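Local coordinates for protein polyketide synthase PksL (Bacillus subtilis, PDB 5E1V) that probably dehydrates beta-hydroxyacyl intermediates in bacillaene biosynthesis, as a monomeric dehydratase domain of a trans-AT polyketide synthase split module, at residues A[14-19]-A[153-158]; A[173-178]-A[190-195]; A[186-191]-A[226-231]. All coordinates share one frame; numbering follows the deposited sequence.

The three contacts lie close together around the start of helix 190-203. Interaction 1 is buried and joins the short helix 16-19 to the turn at 153-158, 134 residues further along the chain. Interaction 2 is also buried and sets the end of strand 168-174 against helix 190-203. Interaction 3 is only partly buried. It pairs the residues leading into that same helix with the 226-231 loop. Interactions 2 and 3 share P190 and T191, and T191 OG1 bonds to Y155 O of interaction 1. The chemistry differs. Interaction 1 is aromatic, with one methionine sulfur at a ring edge. Interaction 2 is aliphatic, with no hydrogen bond across it. Interaction 3 is held by two backbone hydrogen bonds and one from a glutamine amide.

Interaction 1 of 3, residues A[14-19]-A[153-158]; sequences KNPFIY and SEYMKA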
ATOM      1  N   LYS A  14     -16.103   7.501  -7.376  1.00 15.89           N
ATOM      2  CA  LYS A  14     -15.461   8.328  -8.409  1.00 18.21           C
ATOM      3  C   LYS A  14     -13.945   8.191  -8.354  1.00 17.94           C
ATOM      4  O   LYS A  14     -13.299   8.497  -9.302  1.00 15.42           O
ATOM      5  CB  LYS A  14     -15.802   9.801  -8.220  1.00 21.05           C
ATOM      6  CG  LYS A  14     -17.272  10.078  -8.564  1.00 25.68           C
ATOM      7  CD  LYS A  14     -17.467  11.352  -9.358  1.00 31.23           C
ATOM      8  CE  LYS A  14     -18.851  11.414 -10.003  1.00 33.71           C
ATOM      9  NZ  LYS A  14     -19.908  11.644  -9.001  1.00 35.21           N
ATOM     10  N   ASN A  15     -13.420   7.773  -7.209  1.00 17.97           N
ATOM     11  CA  ASN A  15     -12.021   7.526  -7.019  1.00 15.50           C
ATOM     12  C   ASN A  15     -11.706   6.196  -7.669  1.00 17.44           C
ATOM     13  O   ASN A  15     -12.342   5.176  -7.359  1.00 16.51           O
ATOM     14  CB  ASN A  15     -11.728   7.433  -5.503  1.00 15.86           C
ATOM     15  CG  ASN A  15     -10.286   7.130  -5.187  1.00 15.36           C
ATOM     16  OD1 ASN A  15      -9.736   6.055  -5.472  1.00 14.08           O
ATOM     17  ND2 ASN A  15      -9.677   8.056  -4.458  1.00 16.54           N
ATOM     18  N   PRO A  16     -10.695   6.171  -8.564  1.00 19.59           N
ATOM     19  CA  PRO A  16     -10.484   4.929  -9.313  1.00 19.23           C
ATOM     20  C   PRO A  16      -9.969   3.780  -8.455  1.00 20.95           C
ATOM     21  O   PRO A  16     -10.187   2.614  -8.850  1.00 22.58           O
ATOM     22  CB  PRO A  16      -9.477   5.336 -10.389  1.00 22.63           C
ATOM     23  CG  PRO A  16      -8.724   6.458  -9.811  1.00 22.35           C
ATOM     24  CD  PRO A  16      -9.651   7.175  -8.851  1.00 21.32           C
ATOM     25  N   PHE A  17      -9.277   4.058  -7.322  1.00 16.04           N
ATOM     26  CA  PHE A  17      -8.830   2.942  -6.483  1.00 16.38           C
ATOM     27  C   PHE A  17     -10.034   2.272  -5.808  1.00 16.20           C
ATOM     28  O   PHE A  17     -10.116   1.081  -5.731  1.00 22.17           O
ATOM     29  CB  PHE A  17      -7.802   3.431  -5.434  1.00 15.45           C
ATOM     30  CG  PHE A  17      -6.569   4.086  -6.060  1.00 14.83           C
ATOM     31  CD1 PHE A  17      -5.675   3.356  -6.786  1.00 14.72           C
ATOM     32  CD2 PHE A  17      -6.375   5.462  -5.989  1.00 15.28           C
ATOM     33  CE1 PHE A  17      -4.503   3.922  -7.373  1.00 13.08           C
ATOM     34  CE2 PHE A  17      -5.249   6.051  -6.605  1.00 16.99           C
ATOM     35  CZ  PHE A  17      -4.319   5.254  -7.317  1.00 14.76           C
ATOM     36  N   ILE A  18     -10.991   3.072  -5.367  1.00 15.58           N
ATOM     37  CA  ILE A  18     -12.150   2.549  -4.723  1.00 16.10           C
ATOM     38  C   ILE A  18     -13.025   1.829  -5.746  1.00 16.94           C
ATOM     39  O   ILE A  18     -13.536   0.803  -5.492  1.00 15.34           O
ATOM     40  CB  ILE A  18     -12.913   3.663  -3.982  1.00 15.62           C
ATOM     41  CG1 ILE A  18     -12.040   4.290  -2.868  1.00 15.26           C
ATOM     42  CG2 ILE A  18     -14.162   3.183  -3.357  1.00 15.03           C
ATOM     43  CD1 ILE A  18     -12.689   5.409  -2.124  1.00 14.52           C
ATOM     44  N   TYR A  19     -13.258   2.437  -6.889  1.00 16.99           N
ATOM     45  CA  TYR A  19     -14.122   1.813  -7.829  1.00 17.51           C
ATOM     46  C   TYR A  19     -13.608   0.480  -8.277  1.00 19.56           C
ATOM     47  O   TYR A  19     -14.422  -0.466  -8.469  1.00 21.35           O
ATOM     48  CB  TYR A  19     -14.323   2.758  -8.994  1.00 18.12           C
ATOM     49  CG  TYR A  19     -15.317   2.287  -9.988  1.00 19.66           C
ATOM     50  CD1 TYR A  19     -16.620   2.704  -9.929  1.00 20.20           C
ATOM     51  CD2 TYR A  19     -14.932   1.476 -11.065  1.00 23.55           C
ATOM     52  CE1 TYR A  19     -17.564   2.275 -10.874  1.00 22.01           C
ATOM     53  CE2 TYR A  19     -15.866   1.048 -12.034  1.00 21.94           C
ATOM     54  CZ  TYR A  19     -17.183   1.443 -11.938  1.00 23.25           C
ATOM     55  OH  TYR A  19     -18.153   1.039 -12.934  1.00 18.91           O
ATOM     56  N   SER A 153      -9.567  -4.513 -10.618  1.00 22.62           N
ATOM     57  CA  SER A 153      -9.863  -4.374 -12.030  1.00 22.86           C
ATOM     58  C   SER A 153      -9.159  -3.145 -12.475  1.00 24.41           C
ATOM     59  O   SER A 153      -8.831  -2.267 -11.655  1.00 22.31           O
ATOM     60  CB  SER A 153     -11.383  -4.240 -12.217  1.00 22.62           C
ATOM     61  OG  SER A 153     -11.856  -3.132 -11.466  1.00 23.20           O
ATOM     62  N   GLU A 154      -8.858  -3.126 -13.765  1.00 21.72           N
ATOM     63  CA  GLU A 154      -8.403  -1.981 -14.486  1.00 24.97           C
ATOM     64  C   GLU A 154      -7.244  -1.167 -13.804  1.00 21.44           C
ATOM     65  O   GLU A 154      -6.141  -1.673 -13.632  1.00 19.78           O
ATOM     66  CB  GLU A 154      -9.648  -1.153 -14.835  1.00 29.87           C
ATOM     67  CG  GLU A 154      -9.884  -0.868 -16.304  1.00 42.33           C
ATOM     68  CD  GLU A 154      -9.812   0.605 -16.604  1.00 45.27           C
ATOM     69  OE1 GLU A 154     -10.878   1.216 -16.824  1.00 45.52           O
ATOM     70  OE2 GLU A 154      -8.685   1.157 -16.552  1.00 52.89           O
ATOM     71  N   TYR A 155      -7.490   0.094 -13.515  1.00 18.83           N
ATOM     72  CA  TYR A 155      -6.544   1.001 -12.819  1.00 17.96           C
ATOM     73  C   TYR A 155      -5.781   0.371 -11.647  1.00 18.53           C
ATOM     74  O   TYR A 155      -4.562   0.665 -11.449  1.00 16.75           O
ATOM     75  CB  TYR A 155      -7.331   2.177 -12.281  1.00 17.41           C
ATOM     76  CG  TYR A 155      -6.642   3.484 -12.156  1.00 17.97           C
ATOM     77  CD1 TYR A 155      -6.772   4.434 -13.160  1.00 19.04           C
ATOM     78  CD2 TYR A 155      -5.873   3.816 -11.015  1.00 15.60           C
ATOM     79  CE1 TYR A 155      -6.243   5.682 -13.033  1.00 18.94           C
ATOM     80  CE2 TYR A 155      -5.325   5.070 -10.887  1.00 15.30           C
ATOM     81  CZ  TYR A 155      -5.488   5.976 -11.866  1.00 18.40           C
ATOM     82  OH  TYR A 155      -4.912   7.183 -11.785  1.00 20.87           O
ATOM     83  N   MET A 156      -6.447  -0.509 -10.908  1.00 17.99           N
ATOM     84  CA  MET A 156      -5.913  -1.161  -9.667  1.00 20.23           C
ATOM     85  C   MET A 156      -5.073  -2.448  -9.902  1.00 20.18           C
ATOM     86  O   MET A 156      -4.536  -3.048  -8.940  1.00 18.02           O
ATOM     87  CB  MET A 156      -7.069  -1.473  -8.697  1.00 20.05           C
ATOM     88  CG  MET A 156      -7.539  -0.298  -7.845  1.00 20.84           C
ATOM     89  SD  MET A 156      -6.785  -0.294  -6.173  1.00 20.48           S
ATOM     90  CE  MET A 156      -5.086  -0.689  -6.356  1.00 25.18           C
ATOM     91  N   LYS A 157      -5.012  -2.933 -11.158  1.00 19.99           N
ATOM     92  CA  LYS A 157      -4.322  -4.179 -11.441  1.00 20.28           C
ATOM     93  C   LYS A 157      -2.978  -3.804 -11.954  1.00 17.61           C
ATOM     94  O   LYS A 157      -2.927  -3.150 -12.955  1.00 23.59           O
ATOM     95  CB  LYS A 157      -5.030  -5.027 -12.550  1.00 21.29           C
ATOM     96  CG  LYS A 157      -5.933  -6.080 -12.036  1.00 23.21           C
ATOM     97  CD  LYS A 157      -6.588  -6.900 -13.142  1.00 23.62           C
ATOM     98  CE  LYS A 157      -5.922  -8.270 -13.277  1.00 24.09           C
ATOM     99  NZ  LYS A 157      -6.525  -8.904 -14.504  1.00 29.51           N
ATOM    100  N   ALA A 158      -1.892  -4.203 -11.276  1.00 17.91           N
ATOM    101  CA  ALA A 158      -0.592  -3.954 -11.728  1.00 17.61           C
ATOM    102  C   ALA A 158      -0.368  -5.006 -12.891  1.00 22.43           C
ATOM    103  O   ALA A 158      -1.143  -5.935 -12.990  1.00 19.02           O
ATOM    104  CB  ALA A 158       0.453  -4.129 -10.600  1.00 16.57           C
TER
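Aromatic contacts dominate this meeting of helix 16-19 with the 153-156 turn. P16 lies over one face of the Y155 ring, with CB above its centre, 3.8 Å from the ring centroid, as a CH-pi contact. The Y155 ring also turns its edge to the face of F17 in a T-shaped pair, with the planes at 84°. The nearest atoms there are F17 CZ and Y155 CE2, 3.7 Å apart. Y155 reaches both partners because its CG is anti to the backbone N (chi1 -150°). Sulfur adds a Met-aromatic contact: M156 SD lies at the F17 ring edge, 3.9 Å from F17 CD1. M156 is bent at chi2 and chi3, and its CG also rests 3.6 Å from F17 O. No hydrogen bond crosses between the segments. N15 caps its own helix through OD1, which takes I18 N at 3.2 Å and F17 N in a weaker bond, while Y155 O bonds to T191 OG1. An alanine at Y155 would remove the ring and would probably cost both the P16 CH-pi contact and the T-shaped pair with F17. Helix 16-19 and the 153-156 turn thus meet through apolar and aromatic contacts, largely shut off from solvent.

Interaction 2 of 3, residues A[173-178]-A[190-195]; sequences LSLGSE and PTLIDG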
ATOM      1  N   LEU A 173       6.754  -5.132 -11.399  1.00 22.28           N
ATOM      2  CA  LEU A 173       5.466  -4.472 -11.343  1.00 23.45           C
ATOM      3  C   LEU A 173       5.481  -3.233 -12.196  1.00 20.19           C
ATOM      4  O   LEU A 173       6.439  -2.506 -12.181  1.00 21.52           O
ATOM      5  CB  LEU A 173       5.172  -4.051  -9.877  1.00 20.33           C
ATOM      6  CG  LEU A 173       4.831  -5.234  -8.995  1.00 22.97           C
ATOM      7  CD1 LEU A 173       4.767  -4.847  -7.518  1.00 20.78           C
ATOM      8  CD2 LEU A 173       3.569  -5.961  -9.448  1.00 24.34           C
ATOM      9  N   SER A 174       4.410  -2.952 -12.929  1.00 20.39           N
ATOM     10  CA  SER A 174       4.265  -1.652 -13.600  1.00 19.09           C
ATOM     11  C   SER A 174       2.740  -1.306 -13.710  1.00 18.66           C
ATOM     12  O   SER A 174       1.916  -2.141 -13.542  1.00 21.39           O
ATOM     13  CB  SER A 174       5.030  -1.589 -14.969  1.00 24.58           C
ATOM     14  OG  SER A 174       4.413  -2.401 -15.959  1.00 24.86           O
ATOM     15  N   LEU A 175       2.400  -0.053 -13.936  1.00 17.78           N
ATOM     16  CA  LEU A 175       1.010   0.354 -14.167  1.00 17.75           C
ATOM     17  C   LEU A 175       0.461  -0.214 -15.495  1.00 22.39           C
ATOM     18  O   LEU A 175       1.186  -0.300 -16.512  1.00 16.54           O
ATOM     19  CB  LEU A 175       0.995   1.851 -14.177  1.00 17.99           C
ATOM     20  CG  LEU A 175       0.760   2.639 -12.914  1.00 19.70           C
ATOM     21  CD1 LEU A 175       0.851   1.941 -11.553  1.00 21.87           C
ATOM     22  CD2 LEU A 175       1.216   4.071 -12.841  1.00 19.00           C
ATOM     23  N   GLY A 176      -0.842  -0.531 -15.492  1.00 21.89           N
ATOM     24  CA  GLY A 176      -1.558  -0.771 -16.718  1.00 22.27           C
ATOM     25  C   GLY A 176      -1.703   0.513 -17.458  1.00 21.75           C
ATOM     26  O   GLY A 176      -1.432   1.583 -16.925  1.00 18.74           O
ATOM     27  N   SER A 177      -2.173   0.452 -18.705  1.00 23.69           N
ATOM     28  CA  SER A 177      -2.172   1.668 -19.532  1.00 22.45           C
ATOM     29  C   SER A 177      -3.071   2.813 -19.036  1.00 22.01           C
ATOM     30  O   SER A 177      -2.781   4.000 -19.266  1.00 18.33           O
ATOM     31  CB  SER A 177      -2.494   1.302 -20.988  1.00 24.17           C
ATOM     32  OG  SER A 177      -3.849   0.901 -21.047  1.00 27.43           O
ATOM     33  N   GLU A 178      -4.186   2.486 -18.357  1.00 21.07           N
ATOM     34  CA  GLU A 178      -5.080   3.513 -17.876  1.00 18.97           C
ATOM     35  C   GLU A 178      -4.451   4.286 -16.721  1.00 16.80           C
ATOM     36  O   GLU A 178      -4.419   5.500 -16.780  1.00 17.55           O
ATOM     37  CB  GLU A 178      -6.422   2.947 -17.386  1.00 21.27           C
ATOM     38  N   PRO A 190      -0.522   3.777  -5.272  1.00 12.58           N
ATOM     39  CA  PRO A 190      -1.276   2.604  -4.709  1.00 10.78           C
ATOM     40  C   PRO A 190      -1.380   1.313  -5.487  1.00 12.30           C
ATOM     41  O   PRO A 190      -1.309   0.317  -4.916  1.00 11.34           O
ATOM     42  CB  PRO A 190      -2.616   3.167  -4.421  1.00 11.61           C
ATOM     43  CG  PRO A 190      -2.298   4.655  -4.102  1.00 11.15           C
ATOM     44  CD  PRO A 190      -1.362   4.993  -5.175  1.00 11.69           C
ATOM     45  N   THR A 191      -1.424   1.327  -6.799  1.00 13.59           N
ATOM     46  CA  THR A 191      -1.345   0.092  -7.573  1.00 12.23           C
ATOM     47  C   THR A 191      -0.027  -0.656  -7.492  1.00 13.98           C
ATOM     48  O   THR A 191       0.053  -1.897  -7.390  1.00 15.99           O
ATOM     49  CB  THR A 191      -1.677   0.483  -9.052  1.00 14.90           C
ATOM     50  OG1 THR A 191      -3.035   1.006  -9.071  1.00 15.88           O
ATOM     51  CG2 THR A 191      -1.681  -0.668  -9.878  1.00 16.32           C
ATOM     52  N   LEU A 192       1.056   0.092  -7.490  1.00 14.51           N
ATOM     53  CA  LEU A 192       2.364  -0.517  -7.284  1.00 15.78           C
ATOM     54  C   LEU A 192       2.464  -1.080  -5.882  1.00 16.02           C
ATOM     55  O   LEU A 192       2.941  -2.176  -5.708  1.00 15.98           O
ATOM     56  CB  LEU A 192       3.407   0.521  -7.545  1.00 17.27           C
ATOM     57  CG  LEU A 192       3.615   1.056  -8.979  1.00 15.88           C
ATOM     58  CD1 LEU A 192       4.747   2.003  -8.999  1.00 15.99           C
ATOM     59  CD2 LEU A 192       3.869  -0.110  -9.925  1.00 17.41           C
ATOM     60  N   ILE A 193       2.028  -0.321  -4.858  1.00 17.13           N
ATOM     61  CA  ILE A 193       2.189  -0.781  -3.486  1.00 15.56           C
ATOM     62  C   ILE A 193       1.183  -1.947  -3.250  1.00 15.76           C
ATOM     63  O   ILE A 193       1.572  -3.000  -2.784  1.00 16.30           O
ATOM     64  CB  ILE A 193       1.967   0.298  -2.406  1.00 15.77           C
ATOM     65  CG1 ILE A 193       2.712   1.631  -2.704  1.00 16.00           C
ATOM     66  CG2 ILE A 193       2.418  -0.302  -1.057  1.00 14.86           C
ATOM     67  CD1 ILE A 193       4.162   1.525  -3.005  1.00 15.97           C
ATOM     68  N   ASP A 194      -0.082  -1.785  -3.626  1.00 15.48           N
ATOM     69  CA  ASP A 194      -1.019  -2.870  -3.449  1.00 15.45           C
ATOM     70  C   ASP A 194      -0.557  -4.158  -4.190  1.00 16.09           C
ATOM     71  O   ASP A 194      -0.638  -5.283  -3.666  1.00 16.62           O
ATOM     72  CB  ASP A 194      -2.465  -2.441  -3.765  1.00 16.13           C
ATOM     73  CG  ASP A 194      -3.443  -3.520  -3.494  1.00 16.55           C
ATOM     74  OD1 ASP A 194      -3.766  -3.775  -2.282  1.00 16.56           O
ATOM     75  OD2 ASP A 194      -3.822  -4.174  -4.501  1.00 18.14           O
ATOM     76  N   GLY A 195      -0.123  -3.982  -5.432  1.00 16.95           N
ATOM     77  CA  GLY A 195       0.380  -5.112  -6.248  1.00 17.05           C
ATOM     78  C   GLY A 195       1.522  -5.846  -5.550  1.00 19.68           C
ATOM     79  O   GLY A 195       1.660  -7.071  -5.663  1.00 21.55           O
TER
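Aliphatic contacts carry the packing of residues 173-175, at the end of strand 168-174, on the start of helix 190-203. L175 uses one methyl, CD1, which reaches T191 CB at 3.8 Å and L192 CG at 3.9 Å. Its chain crosses that of L192 at about a right angle. The L175 chi2 of 14° is nearly eclipsed. L192 has CG anti to the carbonyl carbon (chi1 -68°). This brings its CD2 to S174 CA at 4.0 Å and to L173 CB at 4.2 Å. Contacts with the backbone make up the rest. L173 CD1 lies 3.7 Å from L192 O and 3.9 Å from G195 C. G195 has no side chain, so the leucine can rest directly on the helix backbone. Polar groups look elsewhere: T191 OG1 hydrogen-bonds to Y155 O, and D194 OD2 makes a weak hydrogen bond to H152. H189, P190 and D194 fit the HPxxxD pattern of polyketide synthase dehydratases, in which the aspartate is probably the catalytic acid, as in relatives. Between these segments the seating is apolar contact, without hydrogen bonds.

Interaction 3 of 3, residues A[186-191]-A[226-231]; sequences FMFHPT and SALLQT
F188 and L229 cross obliquely. L229 CD1 meets the edge of the phenyl ring, 3.8 Å from F188 CD1. The same ring turns CE1 to A227 O at 3.3 Å, a buried carbonyl with no hydrogen-bond partner in the model. M187 and L228 also cross at a slant. M187 bends at chi3 and brings its end methyl, CE, to L228 CD2 at 3.7 Å. Q230 is extended beyond CG and reaches across to the F186 carbonyl. Its NE2 donates to F186 O at 3.0 Å, within the carbonyl plane, although the N-H is not straight (132°). H189 has CG anti to the backbone N (chi1 -155°). Its NE2 lies over the F186 ring, offset toward the rim, and its ND1 accepts T191 N in the ring plane at 3.2 Å. Two backbone bonds fix the register: L229 N to M187 O at 2.8 Å, and H189 N to L229 O at 2.9 Å, the latter almost straight at 172°. F188 also packs edge-to-face with Y39 and F223, and D36 accepts from M187 N and F188 N. F188 and L229 form a single beta bridge next to the H189 N-cap, at the entry to helix 190-203 of a hot-dog fold.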
ATOM      1  N   PHE A 186       1.443  11.005  -8.658  1.00 17.60           N
ATOM      2  CA  PHE A 186       1.594  10.157  -7.469  1.00 15.55           C
ATOM      3  C   PHE A 186       3.010  10.123  -6.866  1.00 14.39           C
ATOM      4  O   PHE A 186       4.029  10.422  -7.543  1.00 12.48           O
ATOM      5  CB  PHE A 186       1.147   8.730  -7.895  1.00 15.00           C
ATOM      6  CG  PHE A 186      -0.280   8.652  -8.082  1.00 15.18           C
ATOM      7  CD1 PHE A 186      -0.824   8.903  -9.319  1.00 17.38           C
ATOM      8  CD2 PHE A 186      -1.145   8.352  -7.007  1.00 15.85           C
ATOM      9  CE1 PHE A 186      -2.202   8.938  -9.508  1.00 16.94           C
ATOM     10  CE2 PHE A 186      -2.496   8.353  -7.164  1.00 17.11           C
ATOM     11  CZ  PHE A 186      -3.048   8.638  -8.440  1.00 20.71           C
ATOM     12  N   MET A 187       3.081   9.726  -5.588  1.00 13.61           N
ATOM     13  CA  MET A 187       4.375   9.632  -4.920  1.00 13.38           C
ATOM     14  C   MET A 187       4.714   8.143  -4.684  1.00 13.95           C
ATOM     15  O   MET A 187       5.810   7.685  -4.949  1.00 14.83           O
ATOM     16  CB  MET A 187       4.365  10.385  -3.640  1.00 14.70           C
ATOM     17  CG  MET A 187       4.261  11.871  -3.812  1.00 14.93           C
ATOM     18  SD  MET A 187       4.413  12.771  -2.272  1.00 14.83           S
ATOM     19  CE  MET A 187       6.095  12.450  -1.916  1.00 14.13           C
ATOM     20  N   PHE A 188       3.751   7.406  -4.124  1.00 14.13           N
ATOM     21  CA  PHE A 188       3.891   5.978  -3.933  1.00 12.18           C
ATOM     22  C   PHE A 188       2.628   5.324  -4.456  1.00 13.41           C
ATOM     23  O   PHE A 188       1.630   5.125  -3.699  1.00 12.71           O
ATOM     24  CB  PHE A 188       4.213   5.734  -2.420  1.00 12.65           C
ATOM     25  CG  PHE A 188       5.458   6.421  -2.039  1.00 11.84           C
ATOM     26  CD1 PHE A 188       6.662   5.852  -2.441  1.00 11.47           C
ATOM     27  CD2 PHE A 188       5.483   7.611  -1.282  1.00 10.91           C
ATOM     28  CE1 PHE A 188       7.873   6.509  -2.188  1.00 11.57           C
ATOM     29  CE2 PHE A 188       6.689   8.255  -1.056  1.00 11.84           C
ATOM     30  CZ  PHE A 188       7.893   7.692  -1.536  1.00 12.05           C
ATOM     31  N   HIS A 189       2.657   5.034  -5.787  1.00 11.76           N
ATOM     32  CA  HIS A 189       1.441   4.710  -6.435  1.00 12.88           C
ATOM     33  C   HIS A 189       0.729   3.560  -5.768  1.00 11.41           C
ATOM     34  O   HIS A 189       1.250   2.446  -5.742  1.00  9.86           O
ATOM     35  CB  HIS A 189       1.664   4.347  -7.919  1.00 13.08           C
ATOM     36  CG  HIS A 189       0.448   4.582  -8.754  1.00 13.52           C
ATOM     37  ND1 HIS A 189      -0.606   3.725  -8.761  1.00 13.75           N
ATOM     38  CD2 HIS A 189       0.179   5.524  -9.688  1.00 13.08           C
ATOM     39  CE1 HIS A 189      -1.522   4.156  -9.583  1.00 13.32           C
ATOM     40  NE2 HIS A 189      -1.082   5.273 -10.138  1.00 14.71           N
ATOM     41  N   PRO A 190      -0.522   3.777  -5.272  1.00 12.58           N
ATOM     42  CA  PRO A 190      -1.276   2.604  -4.709  1.00 10.78           C
ATOM     43  C   PRO A 190      -1.380   1.313  -5.487  1.00 12.30           C
ATOM     44  O   PRO A 190      -1.309   0.317  -4.916  1.00 11.34           O
ATOM     45  CB  PRO A 190      -2.616   3.167  -4.421  1.00 11.61           C
ATOM     46  CG  PRO A 190      -2.298   4.655  -4.102  1.00 11.15           C
ATOM     47  CD  PRO A 190      -1.362   4.993  -5.175  1.00 11.69           C
ATOM     48  N   THR A 191      -1.424   1.327  -6.799  1.00 13.59           N
ATOM     49  CA  THR A 191      -1.345   0.092  -7.573  1.00 12.23           C
ATOM     50  C   THR A 191      -0.027  -0.656  -7.492  1.00 13.98           C
ATOM     51  O   THR A 191       0.053  -1.897  -7.390  1.00 15.99           O
ATOM     52  CB  THR A 191      -1.677   0.483  -9.052  1.00 14.90           C
ATOM     53  OG1 THR A 191      -3.035   1.006  -9.071  1.00 15.88           O
ATOM     54  CG2 THR A 191      -1.681  -0.668  -9.878  1.00 16.32           C
ATOM     55  N   SER A 226      13.705   6.973  -0.383  1.00 18.70           N
ATOM     56  CA  SER A 226      14.680   7.927  -0.949  1.00 20.81           C
ATOM     57  C   SER A 226      14.227   8.441  -2.334  1.00 18.88           C
ATOM     58  O   SER A 226      14.810   9.345  -2.865  1.00 20.12           O
ATOM     59  CB  SER A 226      16.080   7.253  -1.077  1.00 21.32           C
ATOM     60  OG  SER A 226      16.099   6.144  -1.991  1.00 21.04           O
ATOM     61  N   ALA A 227      13.208   7.833  -2.942  1.00 19.65           N
ATOM     62  CA  ALA A 227      12.722   8.272  -4.256  1.00 18.00           C
ATOM     63  C   ALA A 227      11.253   7.810  -4.421  1.00 17.25           C
ATOM     64  O   ALA A 227      10.739   6.936  -3.724  1.00 16.55           O
ATOM     65  CB  ALA A 227      13.586   7.742  -5.394  1.00 20.16           C
ATOM     66  N   LEU A 228      10.556   8.501  -5.287  1.00 17.80           N
ATOM     67  CA  LEU A 228       9.165   8.180  -5.569  1.00 16.27           C
ATOM     68  C   LEU A 228       9.001   6.858  -6.280  1.00 16.10           C
ATOM     69  O   LEU A 228       9.895   6.392  -7.034  1.00 14.16           O
ATOM     70  CB  LEU A 228       8.616   9.299  -6.455  1.00 16.71           C
ATOM     71  CG  LEU A 228       8.638  10.733  -5.952  1.00 17.40           C
ATOM     72  CD1 LEU A 228       7.651  11.628  -6.773  1.00 17.51           C
ATOM     73  CD2 LEU A 228       8.246  10.890  -4.471  1.00 15.97           C
ATOM     74  N   LEU A 229       7.841   6.224  -6.117  1.00 13.41           N
ATOM     75  CA  LEU A 229       7.490   5.065  -6.895  1.00 15.82           C
ATOM     76  C   LEU A 229       6.240   5.355  -7.686  1.00 17.61           C
ATOM     77  O   LEU A 229       5.171   5.320  -7.142  1.00 15.18           O
ATOM     78  CB  LEU A 229       7.232   3.863  -5.981  1.00 16.65           C
ATOM     79  CG  LEU A 229       8.437   3.529  -5.143  1.00 17.56           C
ATOM     80  CD1 LEU A 229       8.017   2.631  -3.950  1.00 15.71           C
ATOM     81  CD2 LEU A 229       9.422   2.817  -5.991  1.00 18.30           C
ATOM     82  N   GLN A 230       6.390   5.611  -8.986  1.00 17.23           N
ATOM     83  CA  GLN A 230       5.289   6.160  -9.785  1.00 19.24           C
ATOM     84  C   GLN A 230       4.754   5.250 -10.874  1.00 19.11           C
ATOM     85  O   GLN A 230       3.549   5.022 -10.939  1.00 18.85           O
ATOM     86  CB  GLN A 230       5.725   7.451 -10.423  1.00 18.83           C
ATOM     87  CG  GLN A 230       6.320   8.461  -9.450  1.00 20.86           C
ATOM     88  CD  GLN A 230       6.642   9.766 -10.060  1.00 22.97           C
ATOM     89  OE1 GLN A 230       7.750   9.968 -10.490  1.00 24.80           O
ATOM     90  NE2 GLN A 230       5.729  10.716  -9.990  1.00 22.62           N
ATOM     91  N   THR A 231       5.670   4.746 -11.735  1.00 20.01           N
ATOM     92  CA  THR A 231       5.333   3.935 -12.932  1.00 22.37           C
ATOM     93  C   THR A 231       5.594   2.448 -12.814  1.00 24.01           C
ATOM     94  O   THR A 231       4.889   1.594 -13.447  1.00 20.74           O
ATOM     95  CB  THR A 231       6.091   4.484 -14.135  1.00 26.70           C
ATOM     96  OG1 THR A 231       7.469   4.724 -13.737  1.00 24.67           O
ATOM     97  CG2 THR A 231       5.545   5.799 -14.569  1.00 26.33           C
TER